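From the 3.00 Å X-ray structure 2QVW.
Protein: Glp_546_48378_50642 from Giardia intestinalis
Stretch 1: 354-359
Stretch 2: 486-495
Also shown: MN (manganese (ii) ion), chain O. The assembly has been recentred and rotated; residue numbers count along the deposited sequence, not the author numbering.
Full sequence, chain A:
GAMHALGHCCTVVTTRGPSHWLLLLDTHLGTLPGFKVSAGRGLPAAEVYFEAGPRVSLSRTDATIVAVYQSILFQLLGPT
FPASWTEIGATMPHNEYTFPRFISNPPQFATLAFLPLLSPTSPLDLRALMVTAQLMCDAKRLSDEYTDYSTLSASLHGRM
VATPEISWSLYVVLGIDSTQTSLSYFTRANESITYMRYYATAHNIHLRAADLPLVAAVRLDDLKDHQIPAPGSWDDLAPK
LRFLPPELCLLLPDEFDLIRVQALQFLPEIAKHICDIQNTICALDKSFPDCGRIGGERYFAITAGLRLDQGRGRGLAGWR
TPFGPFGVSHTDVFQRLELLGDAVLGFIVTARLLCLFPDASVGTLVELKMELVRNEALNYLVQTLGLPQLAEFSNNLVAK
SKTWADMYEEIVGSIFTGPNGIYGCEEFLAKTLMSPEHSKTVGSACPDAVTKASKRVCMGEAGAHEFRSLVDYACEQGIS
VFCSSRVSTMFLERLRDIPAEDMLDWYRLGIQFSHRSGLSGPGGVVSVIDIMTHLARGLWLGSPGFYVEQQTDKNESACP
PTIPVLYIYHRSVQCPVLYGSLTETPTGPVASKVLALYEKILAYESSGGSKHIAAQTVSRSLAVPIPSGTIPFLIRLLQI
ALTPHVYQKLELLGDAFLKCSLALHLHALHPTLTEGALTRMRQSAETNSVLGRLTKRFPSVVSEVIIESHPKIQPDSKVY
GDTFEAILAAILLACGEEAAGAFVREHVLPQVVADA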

# COMPACT_ATOMS: atom_id res chain seq x y z
N LEU A 354 -11.80 -0.39 -26.41
CA LEU A 354 -12.17 -1.35 -27.44
C LEU A 354 -13.69 -1.39 -27.54
O LEU A 354 -14.24 -1.36 -28.64
CB LEU A 354 -11.65 -2.74 -27.07
CG LEU A 354 -10.57 -3.42 -27.91
CD1 LEU A 354 -9.39 -2.50 -28.09
CD2 LEU A 354 -10.12 -4.72 -27.24
N CYS A 355 -14.35 -1.47 -26.39
CA CYS A 355 -15.80 -1.51 -26.32
C CYS A 355 -16.45 -0.16 -26.56
O CYS A 355 -17.54 -0.08 -27.11
CB CYS A 355 -16.24 -2.04 -24.96
SG CYS A 355 -15.92 -3.78 -24.70
N LEU A 356 -15.78 0.92 -26.16
CA LEU A 356 -16.35 2.24 -26.36
C LEU A 356 -16.32 2.64 -27.82
O LEU A 356 -17.15 3.43 -28.28
CB LEU A 356 -15.60 3.27 -25.53
CG LEU A 356 -16.13 4.70 -25.61
CD1 LEU A 356 -17.61 4.73 -25.27
CD2 LEU A 356 -15.34 5.57 -24.65
N PHE A 357 -15.36 2.09 -28.55
CA PHE A 357 -15.19 2.35 -29.98
C PHE A 357 -14.94 0.99 -30.65
O PHE A 357 -13.83 0.71 -31.14
CB PHE A 357 -13.98 3.27 -30.22
CG PHE A 357 -14.08 4.59 -29.51
CD1 PHE A 357 -14.95 5.57 -29.96
CD2 PHE A 357 -13.27 4.86 -28.41
CE1 PHE A 357 -15.01 6.81 -29.33
CE2 PHE A 357 -13.33 6.09 -27.78
CZ PHE A 357 -14.20 7.06 -28.24
N PRO A 358 -15.97 0.12 -30.67
CA PRO A 358 -15.92 -1.22 -31.26
C PRO A 358 -15.56 -1.25 -32.73
O PRO A 358 -15.17 -2.30 -33.26
CB PRO A 358 -17.32 -1.74 -30.99
CG PRO A 358 -18.14 -0.52 -31.13
CD PRO A 358 -17.36 0.47 -30.31
N ASP A 359 -15.69 -0.11 -33.38
CA ASP A 359 -15.39 0.01 -34.80
C ASP A 359 -14.02 0.64 -35.08
O ASP A 359 -13.50 0.53 -36.20
CB ASP A 359 -16.47 0.84 -35.50
CG ASP A 359 -16.02 1.37 -36.84
OD1 ASP A 359 -15.26 2.37 -36.86
OD2 ASP A 359 -16.41 0.77 -37.87
N ARG A 486 -9.48 14.88 -28.19
CA ARG A 486 -9.87 14.00 -29.28
C ARG A 486 -10.76 12.89 -28.75
O ARG A 486 -11.74 12.52 -29.38
CB ARG A 486 -8.65 13.38 -29.94
CG ARG A 486 -9.01 12.39 -31.03
CD ARG A 486 -7.79 11.62 -31.52
NE ARG A 486 -8.15 10.66 -32.56
CZ ARG A 486 -7.27 9.89 -33.21
NH1 ARG A 486 -5.98 9.98 -32.92
NH2 ARG A 486 -7.69 9.07 -34.16
N VAL A 487 -10.40 12.34 -27.59
CA VAL A 487 -11.18 11.27 -26.97
C VAL A 487 -12.61 11.75 -26.73
O VAL A 487 -13.56 11.04 -27.03
CB VAL A 487 -10.56 10.82 -25.63
CG1 VAL A 487 -11.44 9.77 -24.98
CG2 VAL A 487 -9.16 10.27 -25.85
N SER A 488 -12.74 12.97 -26.20
CA SER A 488 -14.05 13.58 -25.94
C SER A 488 -14.75 13.73 -27.29
O SER A 488 -15.86 13.26 -27.48
CB SER A 488 -13.87 14.96 -25.33
OG SER A 488 -13.13 14.89 -24.13
N THR A 489 -14.09 14.40 -28.22
CA THR A 489 -14.62 14.61 -29.56
C THR A 489 -15.08 13.27 -30.10
O THR A 489 -16.22 13.13 -30.56
CB THR A 489 -13.55 15.16 -30.50
OG1 THR A 489 -13.15 16.46 -30.06
CG2 THR A 489 -14.08 15.26 -31.91
N MET A 490 -14.19 12.30 -30.04
CA MET A 490 -14.47 10.95 -30.52
C MET A 490 -15.64 10.36 -29.77
O MET A 490 -16.42 9.58 -30.32
CB MET A 490 -13.23 10.07 -30.33
CG MET A 490 -12.18 10.26 -31.39
SD MET A 490 -12.01 8.77 -32.35
CE MET A 490 -13.70 8.55 -32.94
N PHE A 491 -15.77 10.73 -28.51
CA PHE A 491 -16.85 10.22 -27.70
C PHE A 491 -18.19 10.63 -28.28
O PHE A 491 -19.01 9.77 -28.63
CB PHE A 491 -16.71 10.72 -26.27
CG PHE A 491 -17.82 10.28 -25.36
CD1 PHE A 491 -18.13 8.92 -25.22
CD2 PHE A 491 -18.58 11.21 -24.67
CE1 PHE A 491 -19.18 8.51 -24.40
CE2 PHE A 491 -19.63 10.81 -23.85
CZ PHE A 491 -19.93 9.46 -23.71
N LEU A 492 -18.41 11.94 -28.37
CA LEU A 492 -19.67 12.49 -28.89
C LEU A 492 -20.04 11.86 -30.21
O LEU A 492 -21.21 11.61 -30.48
CB LEU A 492 -19.57 14.00 -29.04
CG LEU A 492 -19.25 14.78 -27.76
CD1 LEU A 492 -19.20 16.27 -28.09
CD2 LEU A 492 -20.29 14.49 -26.69
N GLU A 493 -19.04 11.60 -31.05
CA GLU A 493 -19.31 10.99 -32.34
C GLU A 493 -19.99 9.64 -32.12
O GLU A 493 -20.98 9.32 -32.76
CB GLU A 493 -18.01 10.79 -33.12
CG GLU A 493 -18.22 10.71 -34.63
CD GLU A 493 -19.34 9.74 -35.05
OE1 GLU A 493 -19.23 8.53 -34.74
OE2 GLU A 493 -20.33 10.19 -35.68
N ARG A 494 -19.45 8.84 -31.20
CA ARG A 494 -20.04 7.54 -30.92
C ARG A 494 -21.53 7.68 -30.61
O ARG A 494 -22.36 6.97 -31.16
CB ARG A 494 -19.33 6.88 -29.75
CG ARG A 494 -19.90 5.50 -29.41
CD ARG A 494 -19.66 4.52 -30.54
NE ARG A 494 -20.76 3.57 -30.72
CZ ARG A 494 -21.15 2.69 -29.80
NH1 ARG A 494 -20.55 2.63 -28.62
NH2 ARG A 494 -22.16 1.86 -30.06
N LEU A 495 -21.85 8.60 -29.71
CA LEU A 495 -23.24 8.83 -29.32
C LEU A 495 -24.14 8.96 -30.53
O LEU A 495 -25.28 8.53 -30.49
CB LEU A 495 -23.36 10.08 -28.46
CG LEU A 495 -22.77 10.04 -27.05
CD1 LEU A 495 -23.08 11.34 -26.33
CD2 LEU A 495 -23.34 8.87 -26.28
MN MN O . -16.47 1.61 -32.41

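Here the tail of one helix meets the flank of another. Stretch 1 is helical from Leu354 to Leu356 and then turns out of the helix, whereas stretch 2 is helical throughout, its backbone tied by bonds such as Arg494 N to Met490 O at 3.2 Å. The two backbones stay well apart, the nearest CA atoms being those of Phe357 and Arg494 at 7.2 Å, so side chains must bridge the gap. No hydrogen bond crosses it; van der Waals packing, with some electrostatic help, makes the contact, which buries 322 Å² counted over both sides.

Leu354 stays out of reach. Cys355 adds little: its carbonyl O lies 4.3 Å from Arg494 NH1, and its side chain comes no closer than 7.3 Å, from Cys355 CB to Arg494 NH1.

Leu356 reaches further. Its CA-to-CB bond points sideways, yet the branched end comes nearer, and Leu356 CD1 sits 4.2 Å from CE1 of Phe491, at the edge of that ring. The Leu356 carbonyl O also lies 3.5 Å from Arg494 NH1. A partly negative oxygen near a cationic guanidinium is electrostatically favourable, although the approach is oblique and does not amount to a hydrogen bond.

Phe357 is the centrepiece, with 88 Å² covered by stretch 2. It is the first residue to leave helical phi/psi, and its m rotamer (chi1 -58°) carries the ring to the second helix, where a long, flat side chain suits the distance to be spanned. The ring edge faces backbone: Phe357 CE1 is 3.3 Å from Met490 O, and Phe357 CZ is 4.0 Å from Phe491 N and 4.2 Å from Val487 O. The weakly positive C-H rim of an aromatic ring is a reasonable neighbour for carbonyl oxygens. Phe357 CZ also packs 3.8 Å from Met490 CB, while Met490 SD stands 5.0 Å from the centroid of the Phe357 ring, an oblique sulfur-aromatic contact that exploits the polarisability of both groups. Arg494 adds its CB, 4.3 Å from Phe357 CE1.

Pro358 places its CD over one face of the Arg494 guanidinium, 4.2 Å from NH1; the flat, delocalised cation can lie against a hydrocarbon surface. Arg494 thus meets stretch 1 at both CB and its guanidinium.

Asp359 is exposed and does not touch stretch 2. A manganese ion is modelled 2.3 Å from Pro358 N and 2.1 Å from Asp359 N, beside the turn.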